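Local coordinates for DUF3298 domain-containing protein (Pseudomonas aeruginosa, PDB 4E72) that is of unknown function, a DUF3298-family protein whose natural precursor carries a signal sequence and lipoprotein-type motif, suggesting export from the cytoplasm, at residues E41-A51 with I121-V130; E142-H153 with P173-A181. One frame throughout, in Å; residues are numbered along the deposited sequence. Where two conformers were deposited one is given.

Contact 1: residues E41-A51 with I121-V130; sequences EPQLDPIVERA and INYDRRQHKV
Helix-on-sheet packing joins residues 41-51 to 121-130: the helix that starts near Leu-44 runs antiparallel to strand 121-124 of the six-stranded mixed sheet, their axes 165° apart and 10.8 Å at closest approach. Branched aliphatic side chains suit this interface because they fill it without polar groups to satisfy. Farther along the helix, Ile-121 CD1 touches Ala-51 CB (3.8 Å) and reaches CA and CG2 of Val-48. At the sheet edge, Ile-47 CG2 meets Val-130 CG2 at 3.7 Å. Tyr-123 takes the middle. Leu-44 lies over one face of its ring, CG 3.8 Å from the centroid in a CH-pi contact, and Ile-47 CD1 approaches CE1. Strand 98-108 adds Ile-101 against Leu-44 and Val-48. The hydroxyl of Tyr-123 reaches beyond this apolar layer to the turn before the helix. There, with CG of Glu-41 trans to its main-chain nitrogen (chi1 -159°) and the chain bent at chi2, one carboxylate oxygen takes two bonds. Tyr-123 OH donates to Glu-41 OE2 from the anti side at 2.8 Å, while His-128, in a G1 beta bulge with Lys-129 opposite Asp-124, gives a nearly straight bond from ND1 to the syn lone pair of Glu-41 OE2, also 2.8 Å.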
loop_
_atom_site.group_PDB
_atom_site.type_symbol
_atom_site.label_atom_id
_atom_site.label_comp_id
_atom_site.label_asym_id
_atom_site.label_seq_id
_atom_site.Cartn_x
_atom_site.Cartn_y
_atom_site.Cartn_z
ATOM N N GLU A 41 -17.029 10.687 -5.615
ATOM C CA GLU A 41 -17.174 9.332 -5.064
ATOM C C GLU A 41 -17.025 9.384 -3.512
ATOM O O GLU A 41 -16.009 8.941 -2.988
ATOM C CB GLU A 41 -16.139 8.384 -5.711
ATOM C CG GLU A 41 -16.475 6.905 -5.622
ATOM C CD GLU A 41 -17.548 6.374 -6.558
ATOM O OE1 GLU A 41 -17.862 7.043 -7.571
ATOM O OE2 GLU A 41 -18.041 5.253 -6.299
ATOM N N PRO A 42 -18.030 9.911 -2.761
ATOM C CA PRO A 42 -17.879 10.032 -1.293
ATOM C C PRO A 42 -17.753 8.706 -0.530
ATOM O O PRO A 42 -17.328 8.741 0.626
ATOM C CB PRO A 42 -19.142 10.775 -0.864
ATOM C CG PRO A 42 -20.135 10.508 -1.961
ATOM C CD PRO A 42 -19.325 10.474 -3.211
ATOM N N GLN A 43 -18.079 7.548 -1.164
ATOM C CA GLN A 43 -17.934 6.215 -0.537
ATOM C C GLN A 43 -16.469 5.887 -0.276
ATOM O O GLN A 43 -16.177 5.111 0.621
ATOM C CB GLN A 43 -18.536 5.096 -1.410
ATOM C CG GLN A 43 -19.969 5.322 -1.852
ATOM C CD GLN A 43 -20.022 5.378 -3.347
ATOM O OE1 GLN A 43 -20.265 4.370 -4.012
ATOM N NE2 GLN A 43 -19.729 6.547 -3.908
ATOM N N LEU A 44 -15.556 6.453 -1.085
ATOM C CA LEU A 44 -14.116 6.220 -0.969
ATOM C C LEU A 44 -13.502 6.885 0.262
ATOM O O LEU A 44 -12.522 6.358 0.796
ATOM C CB LEU A 44 -13.385 6.716 -2.225
ATOM C CG LEU A 44 -12.874 5.657 -3.206
ATOM C CD1 LEU A 44 -12.266 6.315 -4.435
ATOM C CD2 LEU A 44 -11.838 4.745 -2.559
ATOM N N ASP A 45 -14.038 8.048 0.690
ATOM C CA ASP A 45 -13.497 8.799 1.842
ATOM C C ASP A 45 -13.382 7.894 3.125
ATOM O O ASP A 45 -12.256 7.789 3.622
ATOM C CB ASP A 45 -14.312 10.092 2.125
ATOM C CG ASP A 45 -14.523 11.055 0.941
ATOM O OD1 ASP A 45 -13.952 10.806 -0.149
ATOM O OD2 ASP A 45 -15.259 12.057 1.110
ATOM N N PRO A 46 -14.446 7.175 3.621
ATOM C CA PRO A 46 -14.264 6.341 4.831
ATOM C C PRO A 46 -13.445 5.068 4.591
ATOM O O PRO A 46 -12.929 4.486 5.553
ATOM C CB PRO A 46 -15.693 5.986 5.248
ATOM C CG PRO A 46 -16.504 6.126 4.030
ATOM C CD PRO A 46 -15.865 7.183 3.193
ATOM N N ILE A 47 -13.353 4.625 3.321
ATOM C CA ILE A 47 -12.591 3.444 2.896
ATOM C C ILE A 47 -11.080 3.757 3.035
ATOM O O ILE A 47 -10.294 2.917 3.497
ATOM C CB ILE A 47 -12.996 3.066 1.444
ATOM C CG1 ILE A 47 -14.368 2.323 1.429
ATOM C CG2 ILE A 47 -11.888 2.278 0.731
ATOM C CD1 ILE A 47 -15.023 2.119 -0.030
ATOM N N VAL A 48 -10.697 4.970 2.656
ATOM C CA VAL A 48 -9.318 5.424 2.766
ATOM C C VAL A 48 -8.980 5.615 4.250
ATOM O O VAL A 48 -7.952 5.110 4.705
ATOM C CB VAL A 48 -9.115 6.721 1.944
ATOM C CG1 VAL A 48 -7.810 7.413 2.308
ATOM C CG2 VAL A 48 -9.166 6.417 0.460
ATOM N N GLU A 49 -9.858 6.310 5.003
ATOM C CA GLU A 49 -9.654 6.563 6.440
ATOM C C GLU A 49 -9.435 5.247 7.204
ATOM O O GLU A 49 -8.468 5.157 7.951
ATOM C CB GLU A 49 -10.828 7.359 7.051
ATOM C CG GLU A 49 -10.570 7.733 8.510
ATOM C CD GLU A 49 -11.571 8.644 9.183
ATOM O OE1 GLU A 49 -12.690 8.174 9.492
ATOM O OE2 GLU A 49 -11.195 9.794 9.505
ATOM N N ARG A 50 -10.297 4.227 6.988
ATOM C CA ARG A 50 -10.200 2.926 7.658
ATOM C C ARG A 50 -8.898 2.205 7.273
ATOM O O ARG A 50 -8.228 1.662 8.158
ATOM C CB ARG A 50 -11.426 2.042 7.332
ATOM C CG ARG A 50 -11.239 0.553 7.652
ATOM C CD ARG A 50 -11.601 0.195 9.081
ATOM N NE ARG A 50 -12.898 -0.479 9.140
ATOM C CZ ARG A 50 -13.059 -1.799 9.161
ATOM N NH1 ARG A 50 -12.003 -2.606 9.146
ATOM N NH2 ARG A 50 -14.277 -2.323 9.203
ATOM N N ALA A 51 -8.531 2.220 5.971
ATOM C CA ALA A 51 -7.317 1.561 5.477
ATOM C C ALA A 51 -6.066 2.180 6.120
ATOM O O ALA A 51 -5.120 1.448 6.420
ATOM C CB ALA A 51 -7.239 1.632 3.955
ATOM N N ILE A 121 -5.124 0.161 -2.265
ATOM C CA ILE A 121 -6.574 0.118 -2.411
ATOM C C ILE A 121 -6.810 0.047 -3.927
ATOM O O ILE A 121 -6.299 0.888 -4.666
ATOM C CB ILE A 121 -7.349 1.290 -1.754
ATOM C CG1 ILE A 121 -7.032 1.448 -0.247
ATOM C CG2 ILE A 121 -8.875 1.154 -2.032
ATOM C CD1 ILE A 121 -7.561 2.775 0.389
ATOM N N ASN A 122 -7.527 -0.967 -4.388
ATOM C CA ASN A 122 -7.929 -1.102 -5.793
ATOM C C ASN A 122 -9.441 -0.876 -5.841
ATOM O O ASN A 122 -10.206 -1.780 -5.566
ATOM C CB ASN A 122 -7.532 -2.457 -6.383
ATOM C CG ASN A 122 -6.060 -2.668 -6.449
ATOM O OD1 ASN A 122 -5.427 -2.360 -7.464
ATOM N ND2 ASN A 122 -5.480 -3.176 -5.353
ATOM N N TYR A 123 -9.854 0.354 -6.076
ATOM C CA TYR A 123 -11.266 0.703 -6.091
ATOM C C TYR A 123 -11.838 0.723 -7.509
ATOM O O TYR A 123 -11.406 1.524 -8.341
ATOM C CB TYR A 123 -11.472 2.064 -5.412
ATOM C CG TYR A 123 -12.932 2.391 -5.206
ATOM C CD1 TYR A 123 -13.632 1.883 -4.113
ATOM C CD2 TYR A 123 -13.611 3.225 -6.089
ATOM C CE1 TYR A 123 -14.982 2.169 -3.924
ATOM C CE2 TYR A 123 -14.969 3.509 -5.918
ATOM C CZ TYR A 123 -15.649 2.975 -4.834
ATOM O OH TYR A 123 -16.967 3.281 -4.620
ATOM N N ASP A 124 -12.825 -0.140 -7.775
ATOM C CA ASP A 124 -13.523 -0.196 -9.070
ATOM C C ASP A 124 -14.764 0.703 -9.026
ATOM O O ASP A 124 -15.672 0.478 -8.230
ATOM C CB ASP A 124 -13.899 -1.641 -9.420
ATOM C CG ASP A 124 -14.543 -1.863 -10.790
ATOM O OD1 ASP A 124 -14.372 -0.995 -11.693
ATOM O OD2 ASP A 124 -15.159 -2.918 -10.979
ATOM N N ARG A 125 -14.770 1.750 -9.846
ATOM C CA ARG A 125 -15.874 2.713 -9.898
ATOM C C ARG A 125 -17.108 2.170 -10.641
ATOM O O ARG A 125 -18.214 2.674 -10.426
ATOM C CB ARG A 125 -15.419 4.020 -10.566
ATOM C CG ARG A 125 -14.393 4.802 -9.772
ATOM C CD ARG A 125 -13.689 5.778 -10.675
ATOM N NE ARG A 125 -14.618 6.752 -11.245
ATOM C CZ ARG A 125 -14.382 7.478 -12.333
ATOM N NH1 ARG A 125 -13.238 7.345 -12.995
ATOM N NH2 ARG A 125 -15.290 8.331 -12.775
ATOM N N ARG A 126 -16.912 1.170 -11.526
ATOM C CA ARG A 126 -17.977 0.534 -12.302
ATOM C C ARG A 126 -18.888 -0.257 -11.340
ATOM O O ARG A 126 -20.106 -0.212 -11.487
ATOM C CB ARG A 126 -17.366 -0.373 -13.397
ATOM C CG ARG A 126 -18.346 -0.866 -14.458
ATOM C CD ARG A 126 -17.690 -1.927 -15.325
ATOM N NE ARG A 126 -18.606 -2.485 -16.322
ATOM C CZ ARG A 126 -18.387 -3.612 -16.999
ATOM N NH1 ARG A 126 -17.289 -4.327 -16.779
ATOM N NH2 ARG A 126 -19.274 -4.039 -17.890
ATOM N N GLN A 127 -18.286 -0.917 -10.331
ATOM C CA GLN A 127 -18.953 -1.712 -9.291
ATOM C C GLN A 127 -19.114 -0.977 -7.932
ATOM O O GLN A 127 -19.891 -1.447 -7.099
ATOM C CB GLN A 127 -18.159 -3.007 -9.032
ATOM C CG GLN A 127 -18.219 -4.043 -10.146
ATOM C CD GLN A 127 -17.353 -5.229 -9.794
ATOM O OE1 GLN A 127 -17.826 -6.226 -9.238
ATOM N NE2 GLN A 127 -16.052 -5.126 -10.048
ATOM N N HIS A 128 -18.361 0.134 -7.693
ATOM C CA HIS A 128 -18.325 0.901 -6.426
ATOM C C HIS A 128 -17.861 -0.063 -5.322
ATOM O O HIS A 128 -18.528 -0.265 -4.308
ATOM C CB HIS A 128 -19.671 1.586 -6.095
ATOM C CG HIS A 128 -20.274 2.322 -7.250
ATOM N ND1 HIS A 128 -19.828 3.581 -7.617
ATOM C CD2 HIS A 128 -21.264 1.944 -8.090
ATOM C CE1 HIS A 128 -20.569 3.934 -8.657
ATOM N NE2 HIS A 128 -21.444 2.980 -8.980
ATOM N N LYS A 129 -16.705 -0.687 -5.565
ATOM C CA LYS A 129 -16.151 -1.749 -4.741
ATOM C C LYS A 129 -14.626 -1.711 -4.669
ATOM O O LYS A 129 -13.970 -1.473 -5.679
ATOM C CB LYS A 129 -16.572 -3.075 -5.408
ATOM C CG LYS A 129 -16.329 -4.349 -4.614
ATOM C CD LYS A 129 -16.759 -5.565 -5.436
ATOM C CE LYS A 129 -16.616 -6.860 -4.684
ATOM N NZ LYS A 129 -17.541 -7.897 -5.219
ATOM N N VAL A 130 -14.083 -2.072 -3.507
ATOM C CA VAL A 130 -12.660 -2.327 -3.297
ATOM C C VAL A 130 -12.448 -3.770 -3.749
ATOM O O VAL A 130 -13.154 -4.660 -3.276
ATOM C CB VAL A 130 -12.217 -2.102 -1.818
ATOM C CG1 VAL A 130 -10.789 -2.607 -1.583
ATOM C CG2 VAL A 130 -12.319 -0.636 -1.438
#

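Contact 2: residues E142-H153 with P173-A181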
loop_
_atom_site.group_PDB
_atom_site.type_symbol
_atom_site.label_atom_id
_atom_site.label_comp_id
_atom_site.label_asym_id
_atom_site.label_seq_id
_atom_site.Cartn_x
_atom_site.Cartn_y
_atom_site.Cartn_z
ATOM N N GLU A 142 -5.705 -18.804 -7.931
ATOM C CA GLU A 142 -4.750 -18.163 -7.014
ATOM C C GLU A 142 -3.368 -18.832 -7.106
ATOM O O GLU A 142 -2.381 -18.126 -7.233
ATOM C CB GLU A 142 -5.259 -18.140 -5.573
ATOM C CG GLU A 142 -4.374 -17.264 -4.690
ATOM C CD GLU A 142 -4.875 -16.785 -3.340
ATOM O OE1 GLU A 142 -5.991 -17.173 -2.928
ATOM O OE2 GLU A 142 -4.147 -15.988 -2.705
ATOM N N GLU A 143 -3.309 -20.171 -7.095
ATOM C CA GLU A 143 -2.081 -20.964 -7.234
ATOM C C GLU A 143 -1.324 -20.549 -8.511
ATOM O O GLU A 143 -0.147 -20.189 -8.414
ATOM C CB GLU A 143 -2.414 -22.463 -7.273
ATOM N N ALA A 144 -2.030 -20.494 -9.681
ATOM C CA ALA A 144 -1.445 -20.057 -10.958
ATOM C C ALA A 144 -0.917 -18.599 -10.879
ATOM O O ALA A 144 0.119 -18.298 -11.468
ATOM C CB ALA A 144 -2.467 -20.183 -12.077
ATOM N N PHE A 145 -1.609 -17.712 -10.134
ATOM C CA PHE A 145 -1.158 -16.323 -9.945
ATOM C C PHE A 145 0.196 -16.261 -9.205
ATOM O O PHE A 145 1.109 -15.551 -9.645
ATOM C CB PHE A 145 -2.206 -15.501 -9.180
ATOM C CG PHE A 145 -1.796 -14.072 -8.884
ATOM C CD1 PHE A 145 -1.923 -13.080 -9.851
ATOM C CD2 PHE A 145 -1.317 -13.715 -7.621
ATOM C CE1 PHE A 145 -1.587 -11.762 -9.566
ATOM C CE2 PHE A 145 -0.967 -12.402 -7.343
ATOM C CZ PHE A 145 -1.088 -11.433 -8.325
ATOM N N TRP A 146 0.341 -17.024 -8.113
ATOM C CA TRP A 146 1.584 -16.958 -7.352
ATOM C C TRP A 146 2.717 -17.661 -8.103
ATOM O O TRP A 146 3.873 -17.297 -7.890
ATOM C CB TRP A 146 1.413 -17.439 -5.904
ATOM C CG TRP A 146 0.507 -16.528 -5.123
ATOM C CD1 TRP A 146 -0.786 -16.773 -4.769
ATOM C CD2 TRP A 146 0.787 -15.173 -4.713
ATOM N NE1 TRP A 146 -1.310 -15.687 -4.108
ATOM C CE2 TRP A 146 -0.377 -14.679 -4.088
ATOM C CE3 TRP A 146 1.915 -14.338 -4.795
ATOM C CZ2 TRP A 146 -0.442 -13.391 -3.541
ATOM C CZ3 TRP A 146 1.834 -13.052 -4.299
ATOM C CH2 TRP A 146 0.669 -12.589 -3.672
ATOM N N LYS A 147 2.389 -18.563 -9.056
ATOM C CA LYS A 147 3.395 -19.187 -9.923
ATOM C C LYS A 147 3.990 -18.141 -10.852
ATOM O O LYS A 147 5.200 -18.159 -11.054
ATOM C CB LYS A 147 2.820 -20.362 -10.737
ATOM C CG LYS A 147 2.514 -21.596 -9.887
ATOM C CD LYS A 147 3.730 -22.465 -9.577
ATOM C CE LYS A 147 3.332 -23.766 -8.903
ATOM N NZ LYS A 147 2.599 -24.695 -9.819
ATOM N N GLN A 148 3.162 -17.190 -11.361
ATOM C CA GLN A 148 3.608 -16.071 -12.207
ATOM C C GLN A 148 4.362 -15.032 -11.387
ATOM O O GLN A 148 5.274 -14.385 -11.900
ATOM C CB GLN A 148 2.434 -15.407 -12.952
ATOM C CG GLN A 148 1.679 -16.350 -13.907
ATOM C CD GLN A 148 2.592 -17.107 -14.838
ATOM O OE1 GLN A 148 3.323 -16.516 -15.633
ATOM N NE2 GLN A 148 2.609 -18.432 -14.720
ATOM N N ALA A 149 3.987 -14.881 -10.112
ATOM C CA ALA A 149 4.631 -13.991 -9.141
ATOM C C ALA A 149 6.059 -14.474 -8.887
ATOM O O ALA A 149 6.964 -13.651 -8.791
ATOM C CB ALA A 149 3.835 -13.974 -7.844
ATOM N N GLU A 150 6.253 -15.825 -8.817
ATOM C CA GLU A 150 7.552 -16.502 -8.654
ATOM C C GLU A 150 8.486 -16.132 -9.833
ATOM O O GLU A 150 9.672 -15.892 -9.632
ATOM C CB GLU A 150 7.358 -18.033 -8.597
ATOM C CG GLU A 150 6.920 -18.589 -7.255
ATOM C CD GLU A 150 6.282 -19.971 -7.230
ATOM O OE1 GLU A 150 6.908 -20.936 -7.726
ATOM O OE2 GLU A 150 5.180 -20.096 -6.646
ATOM N N LEU A 151 7.936 -16.090 -11.054
ATOM C CA LEU A 151 8.678 -15.731 -12.266
ATOM C C LEU A 151 9.099 -14.247 -12.195
ATOM O O LEU A 151 10.257 -13.928 -12.494
ATOM C CB LEU A 151 7.823 -16.039 -13.526
ATOM C CG LEU A 151 8.380 -15.626 -14.906
ATOM C CD1 LEU A 151 9.720 -16.312 -15.228
ATOM C CD2 LEU A 151 7.344 -15.866 -15.990
ATOM N N ALA A 152 8.175 -13.363 -11.744
ATOM C CA ALA A 152 8.415 -11.929 -11.536
ATOM C C ALA A 152 9.483 -11.695 -10.439
ATOM O O ALA A 152 10.219 -10.709 -10.496
ATOM C CB ALA A 152 7.114 -11.233 -11.166
ATOM N N HIS A 153 9.584 -12.632 -9.465
ATOM C CA HIS A 153 10.610 -12.611 -8.439
ATOM C C HIS A 153 11.971 -12.863 -9.092
ATOM O O HIS A 153 12.937 -12.138 -8.809
ATOM C CB HIS A 153 10.321 -13.638 -7.333
ATOM C CG HIS A 153 11.305 -13.588 -6.189
ATOM N ND1 HIS A 153 12.153 -14.649 -5.915
ATOM C CD2 HIS A 153 11.574 -12.586 -5.317
ATOM C CE1 HIS A 153 12.885 -14.275 -4.880
ATOM N NE2 HIS A 153 12.578 -13.043 -4.486
ATOM N N PRO A 173 13.806 -16.280 0.871
ATOM C CA PRO A 173 13.048 -17.019 -0.154
ATOM C C PRO A 173 11.853 -16.187 -0.618
ATOM O O PRO A 173 11.486 -15.195 0.026
ATOM C CB PRO A 173 12.613 -18.306 0.569
ATOM C CG PRO A 173 12.584 -17.951 2.002
ATOM C CD PRO A 173 13.630 -16.880 2.214
ATOM N N PHE A 174 11.267 -16.573 -1.743
ATOM C CA PHE A 174 10.077 -15.922 -2.252
ATOM C C PHE A 174 8.933 -16.116 -1.228
ATOM O O PHE A 174 8.852 -17.150 -0.550
ATOM C CB PHE A 174 9.718 -16.461 -3.643
ATOM C CG PHE A 174 8.514 -15.776 -4.250
ATOM C CD1 PHE A 174 8.491 -14.395 -4.424
ATOM C CD2 PHE A 174 7.373 -16.499 -4.575
ATOM C CE1 PHE A 174 7.369 -13.761 -4.958
ATOM C CE2 PHE A 174 6.245 -15.857 -5.096
ATOM C CZ PHE A 174 6.260 -14.499 -5.306
ATOM N N GLN A 175 8.104 -15.091 -1.091
ATOM C CA GLN A 175 6.987 -15.031 -0.150
ATOM C C GLN A 175 5.806 -14.384 -0.830
ATOM O O GLN A 175 6.010 -13.615 -1.768
ATOM C CB GLN A 175 7.419 -14.171 1.071
ATOM C CG GLN A 175 6.736 -14.518 2.386
ATOM C CD GLN A 175 6.871 -13.436 3.433
ATOM O OE1 GLN A 175 7.970 -12.960 3.749
ATOM N NE2 GLN A 175 5.754 -13.060 4.038
ATOM N N ARG A 176 4.580 -14.639 -0.355
ATOM C CA ARG A 176 3.421 -13.944 -0.912
ATOM C C ARG A 176 3.377 -12.544 -0.306
ATOM O O ARG A 176 4.054 -12.272 0.688
ATOM C CB ARG A 176 2.101 -14.685 -0.603
ATOM C CG ARG A 176 1.873 -16.004 -1.345
ATOM C CD ARG A 176 0.542 -16.575 -0.890
ATOM N NE ARG A 176 0.246 -17.875 -1.484
ATOM C CZ ARG A 176 -0.962 -18.428 -1.496
ATOM N NH1 ARG A 176 -1.992 -17.805 -0.930
ATOM N NH2 ARG A 176 -1.155 -19.602 -2.084
ATOM N N THR A 177 2.536 -11.680 -0.853
ATOM C CA THR A 177 2.339 -10.350 -0.305
ATOM C C THR A 177 0.850 -10.028 -0.315
ATOM O O THR A 177 0.191 -10.415 -1.263
ATOM C CB THR A 177 3.188 -9.271 -1.049
ATOM O OG1 THR A 177 2.983 -8.010 -0.398
ATOM C CG2 THR A 177 2.862 -9.154 -2.563
ATOM N N PRO A 178 0.286 -9.338 0.707
ATOM C CA PRO A 178 -1.127 -8.923 0.609
ATOM C C PRO A 178 -1.335 -7.714 -0.331
ATOM O O PRO A 178 -2.486 -7.414 -0.638
ATOM C CB PRO A 178 -1.497 -8.530 2.049
ATOM C CG PRO A 178 -0.253 -8.491 2.806
ATOM C CD PRO A 178 0.913 -8.818 1.942
ATOM N N HIS A 179 -0.252 -7.022 -0.785
ATOM C CA HIS A 179 -0.328 -5.761 -1.560
ATOM C C HIS A 179 -0.114 -5.968 -3.044
ATOM O O HIS A 179 1.017 -6.055 -3.535
ATOM C CB HIS A 179 0.687 -4.721 -1.030
ATOM C CG HIS A 179 0.899 -4.756 0.463
ATOM N ND1 HIS A 179 -0.165 -4.617 1.354
ATOM C CD2 HIS A 179 2.051 -4.844 1.165
ATOM C CE1 HIS A 179 0.367 -4.659 2.560
ATOM N NE2 HIS A 179 1.705 -4.744 2.505
ATOM N N VAL A 180 -1.230 -6.008 -3.763
ATOM C CA VAL A 180 -1.300 -6.256 -5.193
ATOM C C VAL A 180 -2.046 -5.106 -5.811
ATOM O O VAL A 180 -3.165 -4.841 -5.391
ATOM C CB VAL A 180 -2.010 -7.621 -5.482
ATOM C CG1 VAL A 180 -2.221 -7.852 -6.992
ATOM C CG2 VAL A 180 -1.263 -8.797 -4.860
ATOM N N ALA A 181 -1.466 -4.441 -6.821
ATOM C CA ALA A 181 -2.155 -3.343 -7.487
ATOM C C ALA A 181 -2.341 -3.599 -8.974
ATOM O O ALA A 181 -1.415 -4.078 -9.649
ATOM C CB ALA A 181 -1.416 -2.055 -7.279
#
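Glu-142 OE2 is held by two groups, one from each segment. Trp-146 NE1, one helical turn on, donates to the anti lone pair of Glu-142 OE2 at 3.2 Å, nearly in line. Arg-176 NH1 stands 3.3 Å from Glu-142 OE2 in a salt bridge made by charge alone, the oxygen lying well out of the guanidinium plane. The extended Arg-176 crosses Trp-146 at about a right angle, its guanidinium flat on the indole with planes 10° apart, a cation-pi type of stack. Arg-176 CG sits over the six-membered ring of Trp-146, 3.7 Å from the centroid, a CH-pi contact. Phe-145 CD2 covers the opposite indole face, and Thr-177 O meets the rim at Trp-146 CH2 (3.3 Å). An indole suits this place, offering two broad faces and one N-H for the carboxylate. Farther along the helix, Phe-174 swings its ring inward (chi1 -178°). Ala-149 CB, small enough to admit the ring, touches Phe-174 CZ at 3.5 Å. The His-153 ring is oblique to it, planes 39° apart. Val-180, on edge strand 179-181 of the three-stranded antiparallel sheet, meets Phe-145, and Leu-189 of strand 187-190 touches Phe-145, Trp-146 and Ala-149: helix-on-sheet packing.

How the contacts relate
From the N terminus, the chain first passes through strands 12-19 and 30-37, then enters contact 1 at the turn and helix of 41-51. Contact 1 closes a loop of 69 residues, holding helix 68-78 and two full strands of the six-stranded sheet, when 121-130 returns to pack against helix 44-54. Contact 2 opens afterwards, so the two are in series, neither nested nor crossing. Its loop is shorter, 19 residues that are mostly helix, and ties helix 142-159 to the edge of the three-stranded sheet. Their centres lie 24 Å apart, yet they touch: Asn-122 ND2 probably hydrogen-bonds Val-180 O at 2.9 Å, joining the two sheets.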